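Local coordinates for protein pentafunctional AROM polypeptide (PDB 5SWV) that probably catalyses the dehydration of 3-dehydroquinate and the subsequent reduction of 3-dehydroshikimate to shikimate, through two enzymes fused in one chain, at residues Glu96-Met101 / Ser120-Ile125; Tyr358-Asn363 / Leu504-Leu509; Ser511-Leu514 / Met518-Pro521. One frame throughout, in Å; residues are numbered along the deposited sequence.

Contact 1 (Glu96-Met101 / Ser120-Ile125); sequences EAKELM and SETINI
Lys98 and Thr122 meet with no flat group between them: no ring, amide or carboxylate offers a face or an edge to the opposite segment, and the touching is done by aliphatic carbons and one hydroxyl. The lysine stem comes across the threonine obliquely. Its CD is the main point of contact, 3.7 Å from Thr122 OG1 and equally far from Thr122 CG2, while Lys98 CB lies 3.9 Å from the same methyl. With chi1 at 172° the lysine CG leaves the helix opposite the backbone N, and the chain then bends at both chi3 and chi4, turning the ammonium end away from its straight course. Ile125, one helical turn beyond Thr122, adds its CG2 methyl at 4.2 Å from Lys98 CD. The stem thus lies against two residues of helix 120-128. No hydrogen bond crosses here. Thr122 OG1 is instead bonded to Glu94, at the start of helix 94-106, a polar tie between the same two helices. Lys98 NZ has a long, weak ion pair with Glu95; Glu121 OE1 stands 6.7 Å from Lys98 NZ, close enough perhaps to add some favourable field but not in contact. Deeper in, Met101 and Ile123 both pack on Val114 of strand 111-115. Two consecutive helices side by side, with the intervening strand beneath them, are the repeating beta-alpha layout of the TIM barrel of type I dehydroquinases, in whose outer helical layer this contact lies.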
ATOM      1  N   GLU A  96       2.893  -4.904  33.250  1.00 35.84           N
ATOM      2  CA  GLU A  96       3.913  -4.858  32.210  1.00 36.23           C
ATOM      3  C   GLU A  96       3.287  -4.710  30.809  1.00 35.58           C
ATOM      4  O   GLU A  96       3.822  -4.017  29.936  1.00 34.75           O
ATOM      5  CB  GLU A  96       4.821  -6.090  32.293  1.00 36.76           C
ATOM      6  CG  GLU A  96       5.752  -6.130  33.506  1.00 37.64           C
ATOM      7  CD  GLU A  96       5.117  -6.570  34.843  1.00 38.91           C
ATOM      8  OE1 GLU A  96       4.056  -7.261  34.893  1.00 38.70           O
ATOM      9  OE2 GLU A  96       5.721  -6.221  35.887  1.00 40.15           O
ATOM     10  N   ALA A  97       2.141  -5.346  30.611  1.00 35.20           N
ATOM     11  CA  ALA A  97       1.364  -5.166  29.393  1.00 35.17           C
ATOM     12  C   ALA A  97       0.865  -3.737  29.257  1.00 35.68           C
ATOM     13  O   ALA A  97       0.997  -3.122  28.199  1.00 35.36           O
ATOM     14  CB  ALA A  97       0.191  -6.119  29.385  1.00 35.12           C
ATOM     15  N   LYS A  98       0.294  -3.211  30.339  1.00 36.72           N
ATOM     16  CA  LYS A  98      -0.221  -1.828  30.359  1.00 37.02           C
ATOM     17  C   LYS A  98       0.862  -0.827  30.015  1.00 36.12           C
ATOM     18  O   LYS A  98       0.659   0.033  29.159  1.00 35.28           O
ATOM     19  CB  LYS A  98      -0.797  -1.504  31.725  1.00 37.99           C
ATOM     20  CG  LYS A  98      -1.197  -0.056  31.931  1.00 38.82           C
ATOM     21  CD  LYS A  98      -2.124   0.083  33.132  1.00 40.09           C
ATOM     22  CE  LYS A  98      -1.442  -0.212  34.464  1.00 40.72           C
ATOM     23  NZ  LYS A  98      -0.720   0.994  34.934  1.00 41.27           N
ATOM     24  N   GLU A  99       2.008  -0.971  30.675  1.00 35.65           N
ATOM     25  CA  GLU A  99       3.174  -0.153  30.384  1.00 35.93           C
ATOM     26  C   GLU A  99       3.526  -0.212  28.914  1.00 35.83           C
ATOM     27  O   GLU A  99       3.789   0.822  28.318  1.00 37.05           O
ATOM     28  CB  GLU A  99       4.381  -0.602  31.190  1.00 36.90           C
ATOM     29  CG  GLU A  99       5.541   0.382  31.140  1.00 38.05           C
ATOM     30  CD  GLU A  99       6.838  -0.153  31.742  1.00 39.29           C
ATOM     31  OE1 GLU A  99       6.999  -1.402  31.855  1.00 39.91           O
ATOM     32  OE2 GLU A  99       7.706   0.693  32.088  1.00 39.91           O
ATOM     33  N   LEU A 100       3.523  -1.409  28.325  1.00 35.41           N
ATOM     34  CA  LEU A 100       3.873  -1.561  26.910  1.00 34.82           C
ATOM     35  C   LEU A 100       2.847  -0.909  25.994  1.00 34.06           C
ATOM     36  O   LEU A 100       3.216  -0.236  25.030  1.00 33.55           O
ATOM     37  CB  LEU A 100       4.080  -3.034  26.518  1.00 35.19           C
ATOM     38  CG  LEU A 100       5.460  -3.638  26.855  1.00 35.80           C
ATOM     39  CD1 LEU A 100       5.414  -5.169  26.918  1.00 35.77           C
ATOM     40  CD2 LEU A 100       6.530  -3.181  25.870  1.00 35.55           C
ATOM     41  N   MET A 101       1.571  -1.091  26.300  1.00 33.51           N
ATOM     42  CA  MET A 101       0.519  -0.546  25.450  1.00 33.43           C
ATOM     43  C   MET A 101       0.485   0.983  25.505  1.00 32.90           C
ATOM     44  O   MET A 101       0.285   1.637  24.488  1.00 31.95           O
ATOM     45  CB  MET A 101      -0.848  -1.166  25.804  1.00 34.06           C
ATOM     46  CG  MET A 101      -0.965  -2.631  25.391  1.00 34.05           C
ATOM     47  SD  MET A 101      -2.546  -3.410  25.786  1.00 34.98           S
ATOM     48  CE  MET A 101      -2.375  -3.805  27.519  1.00 35.00           C
ATOM     49  N   SER A 120     -10.626  -3.758  34.409  1.00 34.55           N
ATOM     50  CA  SER A 120     -11.341  -2.602  33.913  1.00 35.11           C
ATOM     51  C   SER A 120     -10.584  -1.333  34.280  1.00 36.15           C
ATOM     52  O   SER A 120     -10.654  -0.338  33.561  1.00 37.31           O
ATOM     53  CB  SER A 120     -12.758  -2.575  34.479  1.00 35.52           C
ATOM     54  OG  SER A 120     -12.739  -2.644  35.896  1.00 36.17           O
ATOM     55  N   GLU A 121      -9.850  -1.374  35.388  1.00 36.81           N
ATOM     56  CA  GLU A 121      -8.953  -0.289  35.748  1.00 37.59           C
ATOM     57  C   GLU A 121      -7.923  -0.063  34.649  1.00 36.38           C
ATOM     58  O   GLU A 121      -7.735   1.070  34.201  1.00 37.01           O
ATOM     59  CB  GLU A 121      -8.247  -0.545  37.100  1.00 39.26           C
ATOM     60  CG  GLU A 121      -7.533   0.699  37.664  1.00 40.55           C
ATOM     61  CD  GLU A 121      -6.639   0.422  38.863  1.00 41.19           C
ATOM     62  OE1 GLU A 121      -5.838   1.311  39.222  1.00 40.44           O
ATOM     63  OE2 GLU A 121      -6.723  -0.683  39.438  1.00 43.00           O
ATOM     64  N   THR A 122      -7.269  -1.138  34.215  1.00 35.10           N
ATOM     65  CA  THR A 122      -6.223  -1.042  33.198  1.00 34.12           C
ATOM     66  C   THR A 122      -6.808  -0.618  31.862  1.00 34.00           C
ATOM     67  O   THR A 122      -6.236   0.230  31.187  1.00 34.35           O
ATOM     68  CB  THR A 122      -5.431  -2.357  33.074  1.00 33.44           C
ATOM     69  OG1 THR A 122      -4.570  -2.484  34.208  1.00 33.12           O
ATOM     70  CG2 THR A 122      -4.577  -2.394  31.813  1.00 33.26           C
ATOM     71  N   ILE A 123      -7.951  -1.181  31.501  1.00 33.77           N
ATOM     72  CA  ILE A 123      -8.582  -0.864  30.230  1.00 34.15           C
ATOM     73  C   ILE A 123      -8.901   0.619  30.144  1.00 34.45           C
ATOM     74  O   ILE A 123      -8.629   1.264  29.128  1.00 34.19           O
ATOM     75  CB  ILE A 123      -9.874  -1.680  30.016  1.00 34.43           C
ATOM     76  CG1 ILE A 123      -9.538  -3.151  29.808  1.00 34.05           C
ATOM     77  CG2 ILE A 123     -10.631  -1.183  28.791  1.00 34.46           C
ATOM     78  CD1 ILE A 123     -10.741  -4.045  29.924  1.00 34.40           C
ATOM     79  N   ASN A 124      -9.479   1.144  31.220  1.00 35.13           N
ATOM     80  CA  ASN A 124      -9.800   2.566  31.330  1.00 35.54           C
ATOM     81  C   ASN A 124      -8.569   3.473  31.242  1.00 36.16           C
ATOM     82  O   ASN A 124      -8.549   4.439  30.477  1.00 36.51           O
ATOM     83  CB  ASN A 124     -10.521   2.811  32.652  1.00 36.15           C
ATOM     84  CG  ASN A 124     -11.133   4.192  32.750  1.00 36.07           C
ATOM     85  OD1 ASN A 124     -11.692   4.723  31.794  1.00 36.57           O
ATOM     86  ND2 ASN A 124     -11.065   4.756  33.920  1.00 35.72           N
ATOM     87  N   ILE A 125      -7.537   3.159  32.017  1.00 36.06           N
ATOM     88  CA  ILE A 125      -6.283   3.901  31.925  1.00 35.90           C
ATOM     89  C   ILE A 125      -5.755   3.928  30.484  1.00 36.30           C
ATOM     90  O   ILE A 125      -5.293   4.965  30.018  1.00 36.17           O
ATOM     91  CB  ILE A 125      -5.230   3.312  32.860  1.00 35.71           C
ATOM     92  CG1 ILE A 125      -5.597   3.636  34.307  1.00 36.14           C
ATOM     93  CG2 ILE A 125      -3.840   3.856  32.545  1.00 35.53           C
ATOM     94  CD1 ILE A 125      -4.900   2.748  35.326  1.00 36.37           C
TER

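Contact 2 (Tyr358-Asn363 / Leu504-Leu509); sequences YDTFAN and LVRQGL
Arg506 reaches from helix 500-516 across Thr360 and Asn363 of helix 353-364, and its side chain carries the whole contact. The segment axes approach to 9.5 Å at a steep angle of 106°, and Arg506 spans the gap between them. The close part lies along the arginine stem, extended from CG to NE. Its CD sits 3.6 Å from Thr360 OG1, a hydroxyl hydrogen-bonded to Gly356 O one turn back in its own helix, and 3.9 Å from Asp359 CB. Farther out, the Asn363 amide stacks on the guanidinium with the two planes only 9° apart; Asn363 ND2 is 3.8 Å from Arg506 NH1, and Asn363 CB lies over the same group, offset toward its rim. The amide is held in this attitude from within its own helix: ND2 donates to Asp359 O at 2.9 Å, nearly straight at 171°, and that oxygen also accepts from the Asn363 backbone N. The looser part is bridged by three waters. One molecule, in the guanidinium plane, accepts from Arg506 NH1 at 2.8 Å and donates to Asn363 OD1; another donates to both Asp359 OD2 and Arg506 O; a third donates to Thr360 O and has a weak link to Arg506 NH2. No direct hydrogen bond joins the segments, and Asp359 OD2 remains 6.5 Å from Arg506 NH1. Each charge is answered within its own helix, Asp359 by Arg355 and Arg506 by Glu502, while Phe522 adds a cation-pi contact to the arginine. The arginine therefore joins the helices as a flat stacking surface and a water-bridged donor, its positive charge probably balanced chiefly by Glu502.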
ATOM      1  N   TYR A 358       6.774   8.351  -8.291  1.00 30.16           N
ATOM      2  CA  TYR A 358       6.677   8.421  -6.855  1.00 30.12           C
ATOM      3  C   TYR A 358       7.043   7.117  -6.168  1.00 30.52           C
ATOM      4  O   TYR A 358       7.915   7.098  -5.309  1.00 30.29           O
ATOM      5  CB  TYR A 358       5.265   8.839  -6.445  1.00 30.27           C
ATOM      6  CG  TYR A 358       5.124   8.999  -4.962  1.00 30.38           C
ATOM      7  CD1 TYR A 358       4.767   7.921  -4.168  1.00 30.63           C
ATOM      8  CD2 TYR A 358       5.394  10.219  -4.342  1.00 30.33           C
ATOM      9  CE1 TYR A 358       4.664   8.053  -2.791  1.00 31.40           C
ATOM     10  CE2 TYR A 358       5.283  10.370  -2.970  1.00 30.54           C
ATOM     11  CZ  TYR A 358       4.924   9.282  -2.197  1.00 31.30           C
ATOM     12  OH  TYR A 358       4.818   9.384  -0.839  1.00 31.63           O
ATOM     13  N   ASP A 359       6.371   6.032  -6.547  1.00 31.42           N
ATOM     14  CA  ASP A 359       6.535   4.733  -5.876  1.00 31.96           C
ATOM     15  C   ASP A 359       7.935   4.141  -6.068  1.00 32.76           C
ATOM     16  O   ASP A 359       8.402   3.347  -5.234  1.00 33.51           O
ATOM     17  CB  ASP A 359       5.537   3.686  -6.389  1.00 32.29           C
ATOM     18  CG  ASP A 359       4.074   4.017  -6.096  1.00 32.55           C
ATOM     19  OD1 ASP A 359       3.738   5.044  -5.463  1.00 32.52           O
ATOM     20  OD2 ASP A 359       3.231   3.199  -6.519  1.00 32.81           O
ATOM     21  N   THR A 360       8.582   4.476  -7.183  1.00 32.91           N
ATOM     22  CA  THR A 360       9.936   3.998  -7.445  1.00 33.41           C
ATOM     23  C   THR A 360      10.904   4.603  -6.424  1.00 34.94           C
ATOM     24  O   THR A 360      11.672   3.879  -5.809  1.00 35.45           O
ATOM     25  CB  THR A 360      10.364   4.318  -8.885  1.00 32.77           C
ATOM     26  OG1 THR A 360       9.502   3.629  -9.785  1.00 32.07           O
ATOM     27  CG2 THR A 360      11.785   3.888  -9.148  1.00 33.05           C
ATOM     28  N   PHE A 361      10.836   5.920  -6.240  1.00 36.47           N
ATOM     29  CA  PHE A 361      11.612   6.613  -5.214  1.00 37.31           C
ATOM     30  C   PHE A 361      11.259   6.121  -3.818  1.00 38.05           C
ATOM     31  O   PHE A 361      12.145   5.805  -3.026  1.00 37.49           O
ATOM     32  CB  PHE A 361      11.419   8.138  -5.304  1.00 37.61           C
ATOM     33  CG  PHE A 361      12.249   8.789  -6.381  1.00 37.98           C
ATOM     34  CD1 PHE A 361      13.611   8.992  -6.203  1.00 37.85           C
ATOM     35  CD2 PHE A 361      11.674   9.205  -7.571  1.00 38.57           C
ATOM     36  CE1 PHE A 361      14.380   9.578  -7.193  1.00 37.81           C
ATOM     37  CE2 PHE A 361      12.443   9.805  -8.565  1.00 38.49           C
ATOM     38  CZ  PHE A 361      13.797   9.982  -8.375  1.00 38.09           C
ATOM     39  N   ALA A 362       9.966   6.029  -3.527  1.00 39.81           N
ATOM     40  CA  ALA A 362       9.515   5.558  -2.213  1.00 42.09           C
ATOM     41  C   ALA A 362      10.212   4.254  -1.794  1.00 45.02           C
ATOM     42  O   ALA A 362      10.654   4.139  -0.652  1.00 46.09           O
ATOM     43  CB  ALA A 362       8.004   5.388  -2.189  1.00 41.70           C
ATOM     44  N   ASN A 363      10.344   3.314  -2.734  1.00 47.31           N
ATOM     45  CA  ASN A 363      10.999   2.022  -2.484  1.00 50.09           C
ATOM     46  C   ASN A 363      12.517   2.035  -2.586  1.00 49.66           C
ATOM     47  O   ASN A 363      13.183   1.283  -1.873  1.00 50.12           O
ATOM     48  CB  ASN A 363      10.431   0.923  -3.407  1.00 52.37           C
ATOM     49  CG  ASN A 363       9.069   0.428  -2.945  1.00 53.76           C
ATOM     50  OD1 ASN A 363       8.965  -0.587  -2.236  1.00 55.87           O
ATOM     51  ND2 ASN A 363       8.015   1.167  -3.305  1.00 53.40           N
ATOM     52  N   LEU A 504       7.193   1.847 -15.206  1.00 40.01           N
ATOM     53  CA  LEU A 504       6.048   1.290 -15.952  1.00 42.28           C
ATOM     54  C   LEU A 504       5.360   0.170 -15.169  1.00 40.69           C
ATOM     55  O   LEU A 504       4.129   0.105 -15.116  1.00 40.81           O
ATOM     56  CB  LEU A 504       6.474   0.735 -17.322  1.00 45.17           C
ATOM     57  CG  LEU A 504       5.342   0.490 -18.360  1.00 49.04           C
ATOM     58  CD1 LEU A 504       5.933   0.728 -19.748  1.00 51.01           C
ATOM     59  CD2 LEU A 504       4.596  -0.873 -18.327  1.00 49.94           C
ATOM     60  N   VAL A 505       6.158  -0.701 -14.565  1.00 38.72           N
ATOM     61  CA  VAL A 505       5.612  -1.791 -13.782  1.00 38.16           C
ATOM     62  C   VAL A 505       4.854  -1.285 -12.570  1.00 37.37           C
ATOM     63  O   VAL A 505       3.772  -1.791 -12.277  1.00 37.19           O
ATOM     64  CB  VAL A 505       6.703  -2.789 -13.367  1.00 38.44           C
ATOM     65  CG1 VAL A 505       6.220  -3.731 -12.264  1.00 38.66           C
ATOM     66  CG2 VAL A 505       7.139  -3.585 -14.586  1.00 38.70           C
ATOM     67  N   ARG A 506       5.407  -0.294 -11.882  1.00 37.00           N
ATOM     68  CA  ARG A 506       4.744   0.273 -10.711  1.00 36.85           C
ATOM     69  C   ARG A 506       3.478   1.094 -11.035  1.00 36.63           C
ATOM     70  O   ARG A 506       2.606   1.196 -10.176  1.00 35.90           O
ATOM     71  CB  ARG A 506       5.739   1.066  -9.865  1.00 37.41           C
ATOM     72  CG  ARG A 506       6.884   0.216  -9.313  1.00 38.47           C
ATOM     73  CD  ARG A 506       7.663   0.922  -8.204  1.00 38.86           C
ATOM     74  NE  ARG A 506       8.919   0.259  -7.803  1.00 39.34           N
ATOM     75  CZ  ARG A 506       9.040  -0.725  -6.899  1.00 39.05           C
ATOM     76  NH1 ARG A 506       7.995  -1.249  -6.271  1.00 38.66           N
ATOM     77  NH2 ARG A 506      10.242  -1.201  -6.624  1.00 39.45           N
ATOM     78  N   GLN A 507       3.371   1.655 -12.250  1.00 37.53           N
ATOM     79  CA  GLN A 507       2.113   2.298 -12.721  1.00 38.32           C
ATOM     80  C   GLN A 507       0.988   1.310 -12.794  1.00 37.34           C
ATOM     81  O   GLN A 507      -0.114   1.582 -12.311  1.00 36.80           O
ATOM     82  CB  GLN A 507       2.232   2.882 -14.126  1.00 39.89           C
ATOM     83  CG  GLN A 507       3.066   4.135 -14.201  1.00 41.99           C
ATOM     84  CD  GLN A 507       3.407   4.511 -15.630  1.00 43.45           C
ATOM     85  OE1 GLN A 507       2.810   3.973 -16.581  1.00 44.09           O
ATOM     86  NE2 GLN A 507       4.375   5.442 -15.794  1.00 43.16           N
ATOM     87  N   GLY A 508       1.278   0.187 -13.451  1.00 36.76           N
ATOM     88  CA  GLY A 508       0.366  -0.939 -13.536  1.00 36.29           C
ATOM     89  C   GLY A 508      -0.037  -1.462 -12.174  1.00 35.60           C
ATOM     90  O   GLY A 508      -1.207  -1.735 -11.959  1.00 36.57           O
ATOM     91  N   LEU A 509       0.915  -1.584 -11.251  1.00 34.77           N
ATOM     92  CA  LEU A 509       0.617  -2.105  -9.910  1.00 34.46           C
ATOM     93  C   LEU A 509      -0.295  -1.168  -9.116  1.00 33.67           C
ATOM     94  O   LEU A 509      -1.208  -1.613  -8.437  1.00 33.09           O
ATOM     95  CB  LEU A 509       1.905  -2.420  -9.135  1.00 34.49           C
ATOM     96  CG  LEU A 509       2.723  -3.595  -9.697  1.00 35.05           C
ATOM     97  CD1 LEU A 509       4.108  -3.665  -9.064  1.00 35.22           C
ATOM     98  CD2 LEU A 509       2.006  -4.914  -9.502  1.00 35.10           C
TER
HETATM   99  O   HOH W   1       3.221   0.507  -7.522  1.00 31.22           O
HETATM  100  O   HOH W   2      12.703   1.115  -6.240  1.00 40.82           O
HETATM  101  O   HOH W   3       8.832  -2.891  -4.101  1.00 35.61           O

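Contact 3 (Ser511-Leu514 / Met518-Pro521); sequences SFHL and MTAP
Phe512 and His513, consecutive on the last turns of helix 500-516, both have CG opposite the backbone N (chi1 176° and 178°), and these torsions carry their rings out to the returning segment 518-521. Between them the Met518 carbonyl is the centre of the contact. Its oxygen receives a CA-H...O contact from His513 CA, at 3.3 Å with 146° at the hydrogen, and lies near the His513 CB as well. The Phe512 ring meets this oxygen obliquely through CD2 and CE2. The same side of the ring's rim runs on to Ala520, whose methyl CB is 3.9 Å from Phe512 CE2, and Thr519 O is at the ring's edge, near its plane. The imidazole is used differently: Thr519 CG2 lies over one face, 4.1 Å from His513 CD2 and offset toward the rim, while Met518 CA approaches the edge in the ring plane. Thus one aromatic ring borders the carbonyl and methyl of the loop, and the other follows its backbone. No conventional hydrogen bond joins the two segments; the turn is tied through Thr516, whose OG1 is bonded to both Phe512 O and Met518 N. Phe512 also packs on Ala273, Tyr274 and Leu277 of helix 266-277, and Leu277 touches Ala520 too. Thr519 OG1 is bonded to the backbone N of Gly35, from the dehydroquinase part of the chain. The arrangement is a short extended connection between two C-terminal helices: the chain leaves helix 500-516, doubles back over its final turns, and enters helix 522-530 with Pro521 at the N-cap, within the C-terminal region of the shikimate dehydrogenase.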
ATOM      1  N   SER A 511      -2.501   0.792 -10.545  1.00 33.16           N
ATOM      2  CA  SER A 511      -3.805   0.615 -11.169  1.00 33.04           C
ATOM      3  C   SER A 511      -4.479  -0.623 -10.610  1.00 33.62           C
ATOM      4  O   SER A 511      -5.664  -0.592 -10.260  1.00 33.92           O
ATOM      5  CB  SER A 511      -3.673   0.512 -12.681  1.00 32.98           C
ATOM      6  OG  SER A 511      -3.150   1.710 -13.224  1.00 32.47           O
ATOM      7  N   PHE A 512      -3.701  -1.695 -10.496  1.00 34.02           N
ATOM      8  CA  PHE A 512      -4.164  -2.959  -9.914  1.00 34.63           C
ATOM      9  C   PHE A 512      -4.687  -2.791  -8.483  1.00 34.98           C
ATOM     10  O   PHE A 512      -5.727  -3.370  -8.130  1.00 34.53           O
ATOM     11  CB  PHE A 512      -3.039  -4.013  -9.955  1.00 34.80           C
ATOM     12  CG  PHE A 512      -3.396  -5.314  -9.293  1.00 35.01           C
ATOM     13  CD1 PHE A 512      -4.045  -6.316 -10.010  1.00 35.23           C
ATOM     14  CD2 PHE A 512      -3.082  -5.543  -7.951  1.00 35.11           C
ATOM     15  CE1 PHE A 512      -4.377  -7.526  -9.404  1.00 35.53           C
ATOM     16  CE2 PHE A 512      -3.414  -6.750  -7.336  1.00 35.39           C
ATOM     17  CZ  PHE A 512      -4.060  -7.743  -8.066  1.00 35.75           C
ATOM     18  N   HIS A 513      -3.963  -2.011  -7.677  1.00 34.97           N
ATOM     19  CA  HIS A 513      -4.383  -1.713  -6.309  1.00 35.65           C
ATOM     20  C   HIS A 513      -5.690  -0.908  -6.315  1.00 35.77           C
ATOM     21  O   HIS A 513      -6.626  -1.233  -5.587  1.00 35.76           O
ATOM     22  CB  HIS A 513      -3.247  -1.011  -5.540  1.00 36.42           C
ATOM     23  CG  HIS A 513      -3.588  -0.620  -4.129  1.00 37.60           C
ATOM     24  ND1 HIS A 513      -3.373   0.655  -3.641  1.00 38.34           N
ATOM     25  CD2 HIS A 513      -4.104  -1.329  -3.099  1.00 37.93           C
ATOM     26  CE1 HIS A 513      -3.744   0.714  -2.378  1.00 38.28           C
ATOM     27  NE2 HIS A 513      -4.198  -0.475  -2.027  1.00 38.94           N
ATOM     28  N   LEU A 514      -5.787   0.100  -7.169  1.00 35.73           N
ATOM     29  CA  LEU A 514      -7.026   0.885  -7.237  1.00 36.02           C
ATOM     30  C   LEU A 514      -8.219   0.023  -7.647  1.00 35.32           C
ATOM     31  O   LEU A 514      -9.325   0.284  -7.218  1.00 35.49           O
ATOM     32  CB  LEU A 514      -6.886   2.091  -8.189  1.00 35.96           C
ATOM     33  CG  LEU A 514      -5.910   3.173  -7.734  1.00 35.60           C
ATOM     34  CD1 LEU A 514      -5.399   3.925  -8.956  1.00 36.06           C
ATOM     35  CD2 LEU A 514      -6.524   4.108  -6.696  1.00 35.15           C
ATOM     36  N   MET A 518      -5.961  -4.326  -3.397  1.00 36.18           N
ATOM     37  CA  MET A 518      -4.816  -5.099  -2.901  1.00 36.74           C
ATOM     38  C   MET A 518      -3.545  -4.761  -3.649  1.00 35.31           C
ATOM     39  O   MET A 518      -3.575  -4.562  -4.854  1.00 33.73           O
ATOM     40  CB  MET A 518      -5.108  -6.591  -3.071  1.00 38.38           C
ATOM     41  CG  MET A 518      -6.320  -7.048  -2.255  1.00 39.86           C
ATOM     42  SD  MET A 518      -6.797  -8.775  -2.418  1.00 40.73           S
ATOM     43  CE  MET A 518      -6.901  -8.874  -4.188  1.00 41.67           C
ATOM     44  N   THR A 519      -2.427  -4.708  -2.929  1.00 35.23           N
ATOM     45  CA  THR A 519      -1.132  -4.558  -3.579  1.00 35.63           C
ATOM     46  C   THR A 519      -0.691  -5.899  -4.107  1.00 35.81           C
ATOM     47  O   THR A 519      -1.233  -6.924  -3.723  1.00 35.94           O
ATOM     48  CB  THR A 519      -0.030  -4.064  -2.639  1.00 35.80           C
ATOM     49  OG1 THR A 519       0.188  -5.051  -1.635  1.00 36.63           O
ATOM     50  CG2 THR A 519      -0.385  -2.707  -2.004  1.00 35.37           C
ATOM     51  N   ALA A 520       0.298  -5.874  -4.991  1.00 36.18           N
ATOM     52  CA  ALA A 520       0.922  -7.075  -5.534  1.00 36.86           C
ATOM     53  C   ALA A 520       2.450  -6.909  -5.470  1.00 37.79           C
ATOM     54  O   ALA A 520       2.929  -5.788  -5.551  1.00 39.49           O
ATOM     55  CB  ALA A 520       0.461  -7.274  -6.963  1.00 36.87           C
ATOM     56  N   PRO A 521       3.220  -8.010  -5.364  1.00 38.79           N
ATOM     57  CA  PRO A 521       4.668  -7.879  -5.159  1.00 39.40           C
ATOM     58  C   PRO A 521       5.412  -7.452  -6.421  1.00 39.40           C
ATOM     59  O   PRO A 521       5.204  -8.048  -7.485  1.00 39.12           O
ATOM     60  CB  PRO A 521       5.094  -9.294  -4.762  1.00 39.79           C
ATOM     61  CG  PRO A 521       4.067 -10.204  -5.359  1.00 39.49           C
ATOM     62  CD  PRO A 521       2.866  -9.386  -5.755  1.00 39.39           C
TER

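In the fold
From the N terminus, contact 1 closes a short loop first, bringing together the helices that precede and follow strand 111-115 along the chain in the eight-stranded barrel. Contact 2 closes a far longer loop, which includes the six-stranded parallel sheet running from 422-426 to 496-498, and joins the helix that leads into that sheet to the one that leaves it. Contact 3 follows on the same helix 500-516 and closes a tight turn. The three come in series, none nested or crossed. Contacts 2 and 3 touch where Leu509 CD2 packs 3.8 Å from Ala520 CB; contact 1 is about 27 Å from both, measured between nearest atoms.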